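Local coordinates for protein mandelate racemase / muconate lactonizing enzyme (Burkholderia pseudomallei, PDB 2POD) that is of unknown function but belongs to the enolase superfamily, binds a sodium ion and may act as a lyase, at residues B[79-82]-B[83-86]; B[256-259]-B[260-264]. All coordinates share one frame; numbering follows the deposited sequence.

Contact 1 of 2, residues B[79-82]-B[83-86]; sequences AGAE and MRGN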
ATOM      1  N   ALA B  79     -11.863 -19.753  18.790  1.00 43.88           N
ATOM      2  CA  ALA B  79     -11.946 -20.347  20.116  1.00 42.09           C
ATOM      3  C   ALA B  79     -13.133 -21.306  20.290  1.00 38.62           C
ATOM      4  O   ALA B  79     -13.768 -21.322  21.345  1.00 37.78           O
ATOM      5  CB  ALA B  79     -12.011 -19.235  21.160  1.00 42.72           C
ATOM      6  N   GLY B  80     -13.413 -22.115  19.271  1.00 37.34           N
ATOM      7  CA  GLY B  80     -14.482 -23.120  19.340  1.00 40.67           C
ATOM      8  C   GLY B  80     -14.209 -24.285  20.284  1.00 41.13           C
ATOM      9  O   GLY B  80     -13.187 -24.305  20.972  1.00 40.37           O
ATOM     10  N   ALA B  81     -15.123 -25.259  20.307  1.00 42.95           N
ATOM     11  CA  ALA B  81     -15.066 -26.379  21.267  1.00 43.53           C
ATOM     12  C   ALA B  81     -13.755 -27.151  21.183  1.00 39.28           C
ATOM     13  O   ALA B  81     -13.125 -27.433  22.201  1.00 41.33           O
ATOM     14  CB  ALA B  81     -16.245 -27.319  21.076  1.00 37.28           C
ATOM     15  N   GLU B  82     -13.352 -27.466  19.958  1.00 39.22           N
ATOM     16  CA  GLU B  82     -12.035 -28.036  19.668  1.00 40.80           C
ATOM     17  C   GLU B  82     -10.883 -27.239  20.310  1.00 46.05           C
ATOM     18  O   GLU B  82     -10.031 -27.815  20.996  1.00 46.52           O
ATOM     19  CB  GLU B  82     -11.833 -28.136  18.152  1.00 37.25           C
ATOM     20  CG  GLU B  82     -12.816 -29.071  17.414  1.00 46.46           C
ATOM     21  CD  GLU B  82     -14.128 -28.410  16.986  1.00 50.97           C
ATOM     22  OE1 GLU B  82     -14.380 -27.238  17.340  1.00 48.38           O
ATOM     23  OE2 GLU B  82     -14.920 -29.083  16.292  1.00 54.94           O
HETATM   24  N   MSE B  83     -10.889 -25.921  20.105  1.00 41.25           N
HETATM   25  CA  MSE B  83      -9.828 -25.037  20.600  1.00 43.58           C
HETATM   26  C   MSE B  83      -9.758 -24.952  22.122  1.00 38.49           C
HETATM   27  O   MSE B  83      -8.671 -24.923  22.692  1.00 37.93           O
HETATM   28  CB  MSE B  83      -9.995 -23.629  20.015  1.00 37.58           C
HETATM   29  CG  MSE B  83      -8.863 -22.666  20.324  1.00 42.00           C
HETATM   30 SE   MSE B  83      -7.123 -23.161  19.589  1.00 59.60          SE
HETATM   31  CE  MSE B  83      -7.605 -23.605  17.753  1.00 61.45           C
ATOM     32  N   ARG B  84     -10.918 -24.899  22.767  1.00 42.44           N
ATOM     33  CA  ARG B  84     -10.994 -24.861  24.228  1.00 44.70           C
ATOM     34  C   ARG B  84     -10.607 -26.207  24.854  1.00 43.61           C
ATOM     35  O   ARG B  84      -9.975 -26.251  25.908  1.00 39.40           O
ATOM     36  CB  ARG B  84     -12.393 -24.436  24.682  1.00 44.61           C
ATOM     37  CG  ARG B  84     -12.786 -23.014  24.285  1.00 36.92           C
ATOM     38  CD  ARG B  84     -14.089 -22.562  24.972  1.00 39.26           C
ATOM     39  NE  ARG B  84     -15.148 -23.568  24.906  1.00 41.23           N
ATOM     40  CZ  ARG B  84     -16.003 -23.716  23.895  1.00 41.75           C
ATOM     41  NH1 ARG B  84     -16.915 -24.672  23.947  1.00 50.38           N
ATOM     42  NH2 ARG B  84     -15.953 -22.920  22.834  1.00 45.39           N
ATOM     43  N   GLY B  85     -10.978 -27.297  24.184  1.00 47.72           N
ATOM     44  CA  GLY B  85     -10.611 -28.647  24.617  1.00 47.75           C
ATOM     45  C   GLY B  85      -9.112 -28.851  24.551  1.00 49.23           C
ATOM     46  O   GLY B  85      -8.500 -29.321  25.515  1.00 47.94           O
ATOM     47  N   ASN B  86      -8.528 -28.468  23.415  1.00 45.88           N
ATOM     48  CA  ASN B  86      -7.083 -28.475  23.225  1.00 40.84           C
ATOM     49  C   ASN B  86      -6.347 -27.653  24.269  1.00 39.75           C
ATOM     50  O   ASN B  86      -5.333 -28.094  24.804  1.00 43.48           O
ATOM     51  CB  ASN B  86      -6.720 -27.998  21.821  1.00 35.33           C
ATOM     52  CG  ASN B  86      -7.086 -29.006  20.756  1.00 40.38           C
ATOM     53  OD1 ASN B  86      -7.319 -30.181  21.051  1.00 47.12           O
ATOM     54  ND2 ASN B  86      -7.146 -28.553  19.504  1.00 34.13           N
TER
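R84 reaches back over the start of its own helix to meet A79 and G80, so the contact is the first turn of helix 81-101, with G80 as its N-cap, in a part of the chain assigned to the N-terminal domain of the mandelate racemase family. Three main-chain bonds begin the helix. R84 N gives its hydrogen to G80 O at 3.0 Å. The next two, G85 N to A81 O and N86 N to E82 O, are both 2.9 Å long.

The side-chain bond belongs to R84. Its NH2 meets A79 O at 3.1 Å, in the carbonyl plane and on a lone pair, although the N-H is bent to 140° and the oxygen is tilted out of the guanidinium plane. The chain sets off anti to the carbonyl carbon and then turns at chi3 (-46°), which swings the guanidinium back against the peptides of 79-81. A81 CA covers one face of the group, 3.4 Å from its plane and offset toward the rim.

Charge links this turn to a second subunit. E82 OE2 forms a salt bridge with R84 NH2 of the second subunit, and R84 NH2 forms the matching one with E82 OE2 of the second subunit. E82 OE1 also accepts from A81 N of the second subunit, so both carboxylate oxygens are engaged across the interface. R84 NH1 has a further partner in G39 O of its own chain, and the guanidinium is thus held from several directions.

M83, a selenomethionine, adds nonpolar packing against the residue before the cap. With CG anti to the backbone N (chi1 -173°), M83 CG comes to 3.9 Å from A79 CA, beside M83 CB at 3.8 Å from the same atom.

Contact 2 of 2, residues B[256-259]-B[260-264]; sequences SLKR and YAERS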
ATOM      1  N   SER B 256     -11.121  -4.317   9.825  1.00 55.41           N
ATOM      2  CA  SER B 256     -11.988  -3.224  10.264  1.00 60.22           C
ATOM      3  C   SER B 256     -11.476  -2.455  11.496  1.00 59.40           C
ATOM      4  O   SER B 256     -12.063  -1.437  11.884  1.00 58.14           O
ATOM      5  CB  SER B 256     -13.402  -3.750  10.525  1.00 60.13           C
ATOM      6  OG  SER B 256     -14.185  -3.749   9.344  1.00 58.05           O
ATOM      7  N   LEU B 257     -10.396  -2.937  12.105  1.00 55.09           N
ATOM      8  CA  LEU B 257     -10.002  -2.477  13.434  1.00 53.11           C
ATOM      9  C   LEU B 257      -9.250  -1.154  13.428  1.00 47.36           C
ATOM     10  O   LEU B 257      -9.376  -0.367  14.367  1.00 45.37           O
ATOM     11  CB  LEU B 257      -9.204  -3.553  14.170  1.00 54.45           C
ATOM     12  CG  LEU B 257      -9.017  -3.406  15.679  1.00 60.40           C
ATOM     13  CD1 LEU B 257     -10.347  -3.227  16.407  1.00 60.08           C
ATOM     14  CD2 LEU B 257      -8.258  -4.597  16.208  1.00 58.93           C
ATOM     15  N   LYS B 258      -8.484  -0.904  12.365  1.00 48.83           N
ATOM     16  CA  LYS B 258      -7.647   0.293  12.277  1.00 47.93           C
ATOM     17  C   LYS B 258      -8.470   1.571  12.214  1.00 46.15           C
ATOM     18  O   LYS B 258      -8.043   2.613  12.705  1.00 47.68           O
ATOM     19  CB  LYS B 258      -6.684   0.215  11.090  1.00 48.76           C
ATOM     20  CG  LYS B 258      -5.251   0.643  11.439  1.00 56.46           C
ATOM     21  CD  LYS B 258      -5.013   2.140  11.298  1.00 66.99           C
ATOM     22  CE  LYS B 258      -4.146   2.681  12.438  1.00 74.64           C
ATOM     23  NZ  LYS B 258      -2.681   2.513  12.200  1.00 71.21           N
ATOM     24  N   ARG B 259      -9.652   1.469  11.612  1.00 44.15           N
ATOM     25  CA  ARG B 259     -10.644   2.526  11.643  1.00 44.14           C
ATOM     26  C   ARG B 259     -11.101   2.894  13.048  1.00 43.92           C
ATOM     27  O   ARG B 259     -11.208   4.078  13.363  1.00 43.73           O
ATOM     28  CB  ARG B 259     -11.823   2.176  10.744  1.00 45.95           C
ATOM     29  CG  ARG B 259     -11.458   2.239   9.264  1.00 49.15           C
ATOM     30  CD  ARG B 259     -12.668   2.154   8.371  1.00 47.45           C
ATOM     31  NE  ARG B 259     -13.554   3.301   8.544  1.00 46.70           N
ATOM     32  CZ  ARG B 259     -14.767   3.402   8.016  1.00 35.74           C
ATOM     33  NH1 ARG B 259     -15.260   2.420   7.274  1.00 34.05           N
ATOM     34  NH2 ARG B 259     -15.496   4.483   8.250  1.00 37.63           N
ATOM     35  N   TYR B 260     -11.335   1.892  13.900  1.00 45.33           N
ATOM     36  CA  TYR B 260     -11.588   2.165  15.315  1.00 41.00           C
ATOM     37  C   TYR B 260     -10.384   2.775  16.028  1.00 43.61           C
ATOM     38  O   TYR B 260     -10.524   3.803  16.699  1.00 42.99           O
ATOM     39  CB  TYR B 260     -12.135   0.948  16.081  1.00 42.26           C
ATOM     40  CG  TYR B 260     -12.481   1.290  17.518  1.00 43.57           C
ATOM     41  CD1 TYR B 260     -11.511   1.230  18.522  1.00 36.97           C
ATOM     42  CD2 TYR B 260     -13.762   1.719  17.867  1.00 34.33           C
ATOM     43  CE1 TYR B 260     -11.802   1.574  19.825  1.00 46.58           C
ATOM     44  CE2 TYR B 260     -14.065   2.066  19.183  1.00 42.66           C
ATOM     45  CZ  TYR B 260     -13.074   1.991  20.153  1.00 44.30           C
ATOM     46  OH  TYR B 260     -13.332   2.315  21.459  1.00 49.73           O
ATOM     47  N   ALA B 261      -9.215   2.141  15.879  1.00 44.22           N
ATOM     48  CA  ALA B 261      -7.995   2.555  16.583  1.00 38.39           C
ATOM     49  C   ALA B 261      -7.600   4.009  16.339  1.00 41.00           C
ATOM     50  O   ALA B 261      -7.275   4.731  17.287  1.00 39.41           O
ATOM     51  CB  ALA B 261      -6.853   1.630  16.258  1.00 40.45           C
ATOM     52  N   GLU B 262      -7.662   4.425  15.071  1.00 43.30           N
ATOM     53  CA  GLU B 262      -7.422   5.810  14.634  1.00 49.05           C
ATOM     54  C   GLU B 262      -8.204   6.862  15.423  1.00 51.22           C
ATOM     55  O   GLU B 262      -7.696   7.953  15.678  1.00 52.99           O
ATOM     56  CB  GLU B 262      -7.819   5.961  13.165  1.00 52.88           C
ATOM     57  CG  GLU B 262      -6.723   5.704  12.152  1.00 62.72           C
ATOM     58  CD  GLU B 262      -7.282   5.421  10.761  1.00 74.62           C
ATOM     59  OE1 GLU B 262      -6.525   4.897   9.916  1.00 77.23           O
ATOM     60  OE2 GLU B 262      -8.480   5.711  10.512  1.00 62.60           O
ATOM     61  N   ARG B 263      -9.444   6.534  15.779  1.00 50.19           N
ATOM     62  CA  ARG B 263     -10.360   7.494  16.375  1.00 46.24           C
ATOM     63  C   ARG B 263     -10.464   7.390  17.899  1.00 47.04           C
ATOM     64  O   ARG B 263     -11.205   8.148  18.532  1.00 53.74           O
ATOM     65  CB  ARG B 263     -11.731   7.391  15.715  1.00 46.96           C
ATOM     66  CG  ARG B 263     -11.981   8.485  14.694  1.00 53.56           C
ATOM     67  CD  ARG B 263     -12.824   7.995  13.535  1.00 58.27           C
ATOM     68  NE  ARG B 263     -12.690   8.874  12.376  1.00 58.24           N
ATOM     69  CZ  ARG B 263     -13.545   9.841  12.049  1.00 55.54           C
ATOM     70  NH1 ARG B 263     -14.630  10.075  12.783  1.00 57.27           N
ATOM     71  NH2 ARG B 263     -13.314  10.576  10.974  1.00 55.75           N
ATOM     72  N   SER B 264      -9.703   6.472  18.488  1.00 45.27           N
ATOM     73  CA  SER B 264      -9.804   6.188  19.915  1.00 42.73           C
ATOM     74  C   SER B 264      -8.539   6.658  20.609  1.00 43.24           C
ATOM     75  O   SER B 264      -7.442   6.231  20.248  1.00 47.03           O
ATOM     76  CB  SER B 264     -10.018   4.685  20.133  1.00 43.18           C
ATOM     77  OG  SER B 264      -9.967   4.328  21.503  1.00 40.42           O
TER
HETATM   78  O   HOH W   1     -11.258   5.935  11.438  1.00 54.38           O
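K258 and E262 meet through unlike chains: the lysine is kinked at chi2 (-87°) and again at the two torsions beyond, while the glutamate runs extended past CG, with chi2 at 161°. The two cross at about a right angle, and a lysine methylene, not its ammonium, meets the carboxylate. K258 CD lies 3.4 Å from E262 OE1, whereas K258 NZ stays 5.1 Å from that oxygen and makes a weak hydrogen bond to N287 O instead. Opposite charges this close probably still attract, but they form no salt bridge.

Beneath them runs helix 257-263, the connecting helix of the beta-alpha-beta unit between strands 244-246 and 268-270 in the TIM-barrel domain. A261 N bonds to L257 O at 2.9 Å, and E262 N to K258 O at 3.0 Å. L257, Y260 and A261 pack on V268 of the following strand, and Y260 also touches A230 and A234 of helix 227-237.

A water connects the other oxygen of E262 to the main chain. It donates to R259 O at 2.7 Å and to E262 OE2 at 2.9 Å, tying the carboxylate to the helix that carries it. The two arginines look outward to a third subunit: R259 NH1 bonds to A289 O of the third subunit, and R263 NH2 to S264 O of the third subunit.

Contact 1 comes first in the chain, at the start of helix 81-101, and contact 2 follows on a barrel helix; their centres are 29 Å apart and their nearest atoms about 16 Å, with no touch between them. Contact 1 lies nearer the centre of the folded chain, its own centre about 14 Å away against 24 Å for contact 2. The side chain of A79 in contact 1 is about 12 Å from a bound sodium ion. Separately, E220, E246 and E272 form a sodium site in this protein. Both contacts also serve the assembly: 79-86 faces a second subunit, while 256-264 reaches a second, a third and a fourth.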